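Local coordinates for protein peptidoglycan-N-acetylglucosamine deacetylase BC_1974 (Bacillus cereus, PDB 5N1P) that catalyses the zinc-dependent removal of acetyl groups from N-acetylglucosamine residues of peptidoglycan, releasing acetate, at residues A[68-82]-A[110-122]. Residues are numbered along the deposited sequence; the frame is centred on the assembly and turned at random.
Sequences LYKNGEYVNEMKEDQ and LRNKVVEGGFKVW
Phe119 lays its ring along the flank of helix 74-82, crossing Val75 and Gln82 obliquely. One ortho-meta side meets Val75, with CE2 3.9 Å from Val75 CG1, while the outermost carbon, CZ, lies 3.9 Å from Lys79 CA and so rests on the helix backbone itself. Gln82 carries its amide to the remaining side of the ring on an extended chain, CG anti to the backbone N (chi1 -179°). The amide plane is inclined only 30° to the ring, and Gln82 NE2 approaches Phe119 CE1 at 3.6 Å. That nitrogen is hydrogen-bonded to Pro93 O and also to a water, which in turn donates to Gly117 O and lies over one face of the phenyl ring, toward its rim. Phe119 follows directly on a Schellman motif, in which Gly118, with positive phi, ends helix 110-116 and turns the chain into strand 120-121 of the NodB homology (CE4) domain. The helices 74-82 and 110-116 run roughly parallel, at 30° and 9.9 Å between axes. Val75 points at the second helix, its two methyls divided: CG1 serves Phe119, whereas CG2 lies 3.7 Å from Lys113 CB and touches Val114 CG2. The same Val114 methyl is approached obliquely by Tyr74 CE1 at 3.9 Å. Tyr74 OH reaches past it to Val121 CG2 and is hydrogen-bonded to Thr96 of the adjoining strand. At the other end Leu110 splits its branches, CD1 meeting Tyr69 O at 3.7 Å and the edge of that tyrosine ring, CD2 facing Gly72 CA. Tyr69 OH is hydrogen-bonded to the carbonyl O of Pro99, which lines the inhibitor pocket.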
loop_
_atom_site.group_PDB
_atom_site.type_symbol
_atom_site.label_atom_id
_atom_site.label_comp_id
_atom_site.label_asym_id
_atom_site.label_seq_id
_atom_site.Cartn_x
_atom_site.Cartn_y
_atom_site.Cartn_z
ATOM N N LEU A 68 -9.795 -5.897 14.481
ATOM C CA LEU A 68 -9.014 -6.731 13.585
ATOM C C LEU A 68 -8.210 -7.810 14.288
ATOM O O LEU A 68 -8.172 -8.956 13.837
ATOM C CB LEU A 68 -8.060 -5.867 12.765
ATOM C CG LEU A 68 -8.711 -4.883 11.795
ATOM C CD1 LEU A 68 -7.715 -3.816 11.348
ATOM C CD2 LEU A 68 -9.250 -5.618 10.582
ATOM N N TYR A 69 -7.547 -7.438 15.379
ATOM C CA TYR A 69 -6.545 -8.323 15.964
ATOM C C TYR A 69 -7.040 -8.986 17.242
ATOM O O TYR A 69 -7.101 -10.212 17.308
ATOM C CB TYR A 69 -5.243 -7.548 16.188
ATOM C CG TYR A 69 -4.797 -6.912 14.888
ATOM C CD1 TYR A 69 -4.535 -7.698 13.766
ATOM C CD2 TYR A 69 -4.662 -5.537 14.769
ATOM C CE1 TYR A 69 -4.145 -7.133 12.554
ATOM C CE2 TYR A 69 -4.271 -4.962 13.561
ATOM C CZ TYR A 69 -4.021 -5.771 12.461
ATOM O OH TYR A 69 -3.646 -5.213 11.266
ATOM N N LYS A 70 -7.433 -8.194 18.235
ATOM C CA LYS A 70 -7.934 -8.765 19.489
ATOM C C LYS A 70 -9.230 -9.551 19.288
ATOM O O LYS A 70 -9.366 -10.680 19.769
ATOM C CB LYS A 70 -8.146 -7.658 20.518
ATOM C CG LYS A 70 -7.075 -6.595 20.464
ATOM C CD LYS A 70 -7.166 -5.642 21.631
ATOM C CE LYS A 70 -5.961 -4.726 21.662
ATOM N NZ LYS A 70 -4.885 -5.220 22.573
ATOM N N ASN A 71 -10.182 -8.954 18.581
ATOM C CA ASN A 71 -11.461 -9.606 18.308
ATOM C C ASN A 71 -11.364 -10.562 17.114
ATOM O O ASN A 71 -12.319 -11.281 16.802
ATOM C CB ASN A 71 -12.556 -8.566 18.061
ATOM C CG ASN A 71 -12.826 -7.699 19.274
ATOM O OD1 ASN A 71 -12.244 -7.900 20.341
ATOM N ND2 ASN A 71 -13.712 -6.723 19.117
ATOM N N GLY A 72 -10.209 -10.562 16.454
ATOM C CA GLY A 72 -9.903 -11.524 15.405
ATOM C C GLY A 72 -10.667 -11.402 14.098
ATOM O O GLY A 72 -10.858 -12.393 13.395
ATOM N N GLU A 73 -11.089 -10.193 13.754
ATOM C CA GLU A 73 -11.884 -10.002 12.534
ATOM C C GLU A 73 -11.072 -9.746 11.269
ATOM O O GLU A 73 -11.660 -9.500 10.214
ATOM C CB GLU A 73 -12.871 -8.843 12.719
ATOM C CG GLU A 73 -13.943 -9.102 13.772
ATOM C CD GLU A 73 -14.869 -10.239 13.390
ATOM O OE1 GLU A 73 -15.095 -10.442 12.178
ATOM O OE2 GLU A 73 -15.374 -10.929 14.302
ATOM N N TYR A 74 -9.739 -9.809 11.364
ATOM C CA TYR A 74 -8.863 -9.456 10.240
ATOM C C TYR A 74 -9.271 -10.124 8.931
ATOM O O TYR A 74 -9.474 -9.452 7.912
ATOM C CB TYR A 74 -7.414 -9.836 10.556
ATOM C CG TYR A 74 -6.418 -9.356 9.511
ATOM C CD1 TYR A 74 -6.056 -10.160 8.429
ATOM C CD2 TYR A 74 -5.853 -8.096 9.613
ATOM C CE1 TYR A 74 -5.136 -9.704 7.469
ATOM C CE2 TYR A 74 -4.942 -7.637 8.679
ATOM C CZ TYR A 74 -4.582 -8.445 7.614
ATOM O OH TYR A 74 -3.676 -7.974 6.688
ATOM N N VAL A 75 -9.384 -11.448 8.947
ATOM C CA VAL A 75 -9.643 -12.134 7.684
ATOM C C VAL A 75 -11.063 -11.839 7.192
ATOM O O VAL A 75 -11.266 -11.622 5.994
ATOM C CB VAL A 75 -9.408 -13.648 7.797
ATOM C CG1 VAL A 75 -9.726 -14.325 6.470
ATOM C CG2 VAL A 75 -7.954 -13.914 8.177
ATOM N N ASN A 76 -12.031 -11.781 8.104
ATOM C CA ASN A 76 -13.395 -11.432 7.703
ATOM C C ASN A 76 -13.445 -10.062 7.014
ATOM O O ASN A 76 -14.091 -9.906 5.973
ATOM C CB ASN A 76 -14.341 -11.455 8.908
ATOM C CG ASN A 76 -14.541 -12.846 9.461
ATOM O OD1 ASN A 76 -14.420 -13.830 8.734
ATOM N ND2 ASN A 76 -14.858 -12.940 10.752
ATOM N N GLU A 77 -12.763 -9.071 7.585
ATOM C CA GLU A 77 -12.765 -7.739 6.990
ATOM C C GLU A 77 -12.069 -7.723 5.648
ATOM O O GLU A 77 -12.508 -7.043 4.723
ATOM C CB GLU A 77 -12.091 -6.722 7.905
ATOM C CG GLU A 77 -12.929 -6.390 9.132
ATOM C CD GLU A 77 -12.577 -5.033 9.722
ATOM O OE1 GLU A 77 -12.007 -4.190 8.998
ATOM O OE2 GLU A 77 -12.894 -4.800 10.909
ATOM N N MET A 78 -10.956 -8.440 5.542
ATOM C CA MET A 78 -10.236 -8.443 4.279
ATOM C C MET A 78 -11.067 -9.117 3.178
ATOM O O MET A 78 -11.045 -8.665 2.036
ATOM C CB MET A 78 -8.880 -9.121 4.422
ATOM C CG MET A 78 -7.909 -8.315 5.295
ATOM S SD MET A 78 -7.656 -6.639 4.679
ATOM C CE MET A 78 -6.536 -5.998 5.902
ATOM N N LYS A 79 -11.817 -10.161 3.535
ATOM C CA LYS A 79 -12.692 -10.852 2.594
ATOM C C LYS A 79 -13.827 -9.928 2.147
ATOM O O LYS A 79 -14.199 -9.912 0.975
ATOM C CB LYS A 79 -13.261 -12.142 3.207
ATOM C CG LYS A 79 -13.791 -13.119 2.156
ATOM C CD LYS A 79 -14.169 -14.461 2.766
ATOM C CE LYS A 79 -14.868 -15.353 1.743
ATOM N NZ LYS A 79 -15.273 -16.665 2.327
ATOM N N GLU A 80 -14.361 -9.137 3.069
ATOM C CA GLU A 80 -15.446 -8.227 2.708
ATOM C C GLU A 80 -14.942 -7.159 1.734
ATOM O O GLU A 80 -15.609 -6.824 0.750
ATOM C CB GLU A 80 -16.053 -7.566 3.953
ATOM C CG GLU A 80 -17.208 -6.644 3.619
ATOM C CD GLU A 80 -17.871 -6.040 4.845
ATOM O OE1 GLU A 80 -17.531 -6.435 5.983
ATOM O OE2 GLU A 80 -18.737 -5.166 4.659
ATOM N N ASP A 81 -13.762 -6.631 2.028
ATOM C CA ASP A 81 -13.124 -5.598 1.217
ATOM C C ASP A 81 -12.794 -6.169 -0.170
ATOM O O ASP A 81 -13.017 -5.528 -1.205
ATOM C CB ASP A 81 -11.872 -5.111 1.954
ATOM C CG ASP A 81 -11.363 -3.757 1.482
ATOM O OD1 ASP A 81 -12.075 -2.997 0.786
ATOM O OD2 ASP A 81 -10.205 -3.446 1.852
ATOM N N GLN A 82 -12.298 -7.402 -0.175
ATOM C CA GLN A 82 -12.003 -8.110 -1.413
ATOM C C GLN A 82 -13.221 -8.151 -2.338
ATOM O O GLN A 82 -13.111 -7.889 -3.541
ATOM C CB GLN A 82 -11.532 -9.520 -1.087
ATOM C CG GLN A 82 -11.157 -10.368 -2.284
ATOM C CD GLN A 82 -10.975 -11.804 -1.893
ATOM O OE1 GLN A 82 -11.911 -12.444 -1.395
ATOM N NE2 GLN A 82 -9.775 -12.337 -2.104
ATOM N N LEU A 110 -4.169 -16.017 13.771
ATOM C CA LEU A 110 -4.609 -15.176 12.666
ATOM C C LEU A 110 -3.773 -15.407 11.414
ATOM O O LEU A 110 -4.305 -15.394 10.306
ATOM C CB LEU A 110 -4.567 -13.696 13.058
ATOM C CG LEU A 110 -5.640 -13.265 14.060
ATOM C CD1 LEU A 110 -5.568 -11.765 14.315
ATOM C CD2 LEU A 110 -7.020 -13.644 13.548
ATOM N N ARG A 111 -2.470 -15.632 11.573
ATOM C CA ARG A 111 -1.645 -15.879 10.390
ATOM C C ARG A 111 -2.087 -17.180 9.708
ATOM O O ARG A 111 -2.115 -17.262 8.481
ATOM C CB ARG A 111 -0.156 -15.921 10.748
ATOM C CG ARG A 111 0.329 -14.599 11.284
ATOM C CD ARG A 111 1.844 -14.444 11.205
ATOM N NE ARG A 111 2.612 -15.489 11.884
ATOM C CZ ARG A 111 2.873 -15.508 13.190
ATOM N NH1 ARG A 111 2.365 -14.581 13.990
ATOM N NH2 ARG A 111 3.609 -16.484 13.700
ATOM N N ASN A 112 -2.461 -18.184 10.498
ATOM C CA ASN A 112 -3.028 -19.405 9.921
ATOM C C ASN A 112 -4.325 -19.131 9.167
ATOM O O ASN A 112 -4.537 -19.655 8.073
ATOM C CB ASN A 112 -3.268 -20.454 11.005
ATOM C CG ASN A 112 -1.990 -21.091 11.474
ATOM O OD1 ASN A 112 -0.986 -21.075 10.763
ATOM N ND2 ASN A 112 -2.018 -21.667 12.670
ATOM N N LYS A 113 -5.183 -18.295 9.745
ATOM C CA LYS A 113 -6.443 -17.951 9.092
ATOM C C LYS A 113 -6.201 -17.217 7.777
ATOM O O LYS A 113 -6.916 -17.427 6.795
ATOM C CB LYS A 113 -7.316 -17.100 10.017
ATOM C CG LYS A 113 -7.871 -17.849 11.216
ATOM C CD LYS A 113 -8.998 -17.071 11.876
ATOM C CE LYS A 113 -9.621 -17.861 13.020
ATOM N NZ LYS A 113 -10.075 -19.203 12.573
ATOM N N VAL A 114 -5.189 -16.358 7.760
ATOM C CA VAL A 114 -4.807 -15.648 6.543
ATOM C C VAL A 114 -4.430 -16.633 5.447
ATOM O O VAL A 114 -4.953 -16.562 4.325
ATOM C CB VAL A 114 -3.624 -14.678 6.816
ATOM C CG1 VAL A 114 -2.949 -14.231 5.520
ATOM C CG2 VAL A 114 -4.103 -13.487 7.620
ATOM N N VAL A 115 -3.540 -17.566 5.786
ATOM C CA VAL A 115 -3.054 -18.545 4.824
ATOM C C VAL A 115 -4.209 -19.414 4.343
ATOM O O VAL A 115 -4.362 -19.648 3.141
ATOM C CB VAL A 115 -1.931 -19.421 5.436
ATOM C CG1 VAL A 115 -1.513 -20.530 4.476
ATOM C CG2 VAL A 115 -0.732 -18.552 5.818
ATOM N N GLU A 116 -5.041 -19.852 5.283
ATOM C CA GLU A 116 -6.162 -20.739 4.970
ATOM C C GLU A 116 -7.211 -20.040 4.098
ATOM O O GLU A 116 -7.935 -20.688 3.343
ATOM C CB GLU A 116 -6.805 -21.266 6.262
ATOM C CG GLU A 116 -5.954 -22.312 6.982
ATOM C CD GLU A 116 -6.211 -22.380 8.490
ATOM O OE1 GLU A 116 -7.190 -21.773 8.974
ATOM O OE2 GLU A 116 -5.413 -23.038 9.195
ATOM N N GLY A 117 -7.285 -18.722 4.213
ATOM C CA GLY A 117 -8.216 -17.936 3.426
ATOM C C GLY A 117 -7.691 -17.553 2.056
ATOM O O GLY A 117 -8.404 -16.928 1.277
ATOM N N GLY A 118 -6.449 -17.921 1.762
ATOM C CA GLY A 118 -5.862 -17.672 0.455
ATOM C C GLY A 118 -5.281 -16.275 0.319
ATOM O O GLY A 118 -5.032 -15.804 -0.792
ATOM N N PHE A 119 -5.061 -15.616 1.450
ATOM C CA PHE A 119 -4.545 -14.247 1.439
ATOM C C PHE A 119 -3.040 -14.207 1.643
ATOM O O PHE A 119 -2.449 -15.141 2.198
ATOM C CB PHE A 119 -5.211 -13.405 2.534
ATOM C CG PHE A 119 -6.660 -13.175 2.313
ATOM C CD1 PHE A 119 -7.084 -12.198 1.427
ATOM C CD2 PHE A 119 -7.608 -13.941 2.964
ATOM C CE1 PHE A 119 -8.432 -11.980 1.206
ATOM C CE2 PHE A 119 -8.953 -13.725 2.738
ATOM C CZ PHE A 119 -9.358 -12.741 1.859
ATOM N N LYS A 120 -2.430 -13.113 1.203
ATOM C CA LYS A 120 -1.057 -12.779 1.547
ATOM C C LYS A 120 -1.036 -11.482 2.358
ATOM O O LYS A 120 -2.030 -10.746 2.400
ATOM C CB LYS A 120 -0.179 -12.622 0.293
ATOM C CG LYS A 120 -0.084 -13.857 -0.602
ATOM C CD LYS A 120 0.643 -15.009 0.080
ATOM C CE LYS A 120 0.796 -16.182 -0.887
ATOM N NZ LYS A 120 1.426 -17.360 -0.233
ATOM N N VAL A 121 0.097 -11.213 3.003
ATOM C CA VAL A 121 0.256 -10.039 3.842
ATOM C C VAL A 121 1.561 -9.338 3.502
ATOM O O VAL A 121 2.627 -9.961 3.546
ATOM C CB VAL A 121 0.289 -10.403 5.354
ATOM C CG1 VAL A 121 0.775 -9.210 6.178
ATOM C CG2 VAL A 121 -1.068 -10.876 5.830
ATOM N N TRP A 122 1.485 -8.050 3.179
ATOM C CA TRP A 122 2.690 -7.246 3.016
ATOM C C TRP A 122 2.720 -6.131 4.044
ATOM O O TRP A 122 1.755 -5.348 4.159
ATOM C CB TRP A 122 2.787 -6.632 1.614
ATOM C CG TRP A 122 3.718 -7.352 0.690
ATOM C CD1 TRP A 122 4.155 -8.650 0.805
ATOM C CD2 TRP A 122 4.374 -6.804 -0.458
ATOM N NE1 TRP A 122 5.024 -8.943 -0.229
ATOM C CE2 TRP A 122 5.183 -7.819 -1.007
ATOM C CE3 TRP A 122 4.353 -5.547 -1.079
ATOM C CZ2 TRP A 122 5.969 -7.624 -2.141
ATOM C CZ3 TRP A 122 5.134 -5.356 -2.211
ATOM C CH2 TRP A 122 5.931 -6.391 -2.724
HETATM O O HOH W 1 -8.994 -15.207 -1.032
#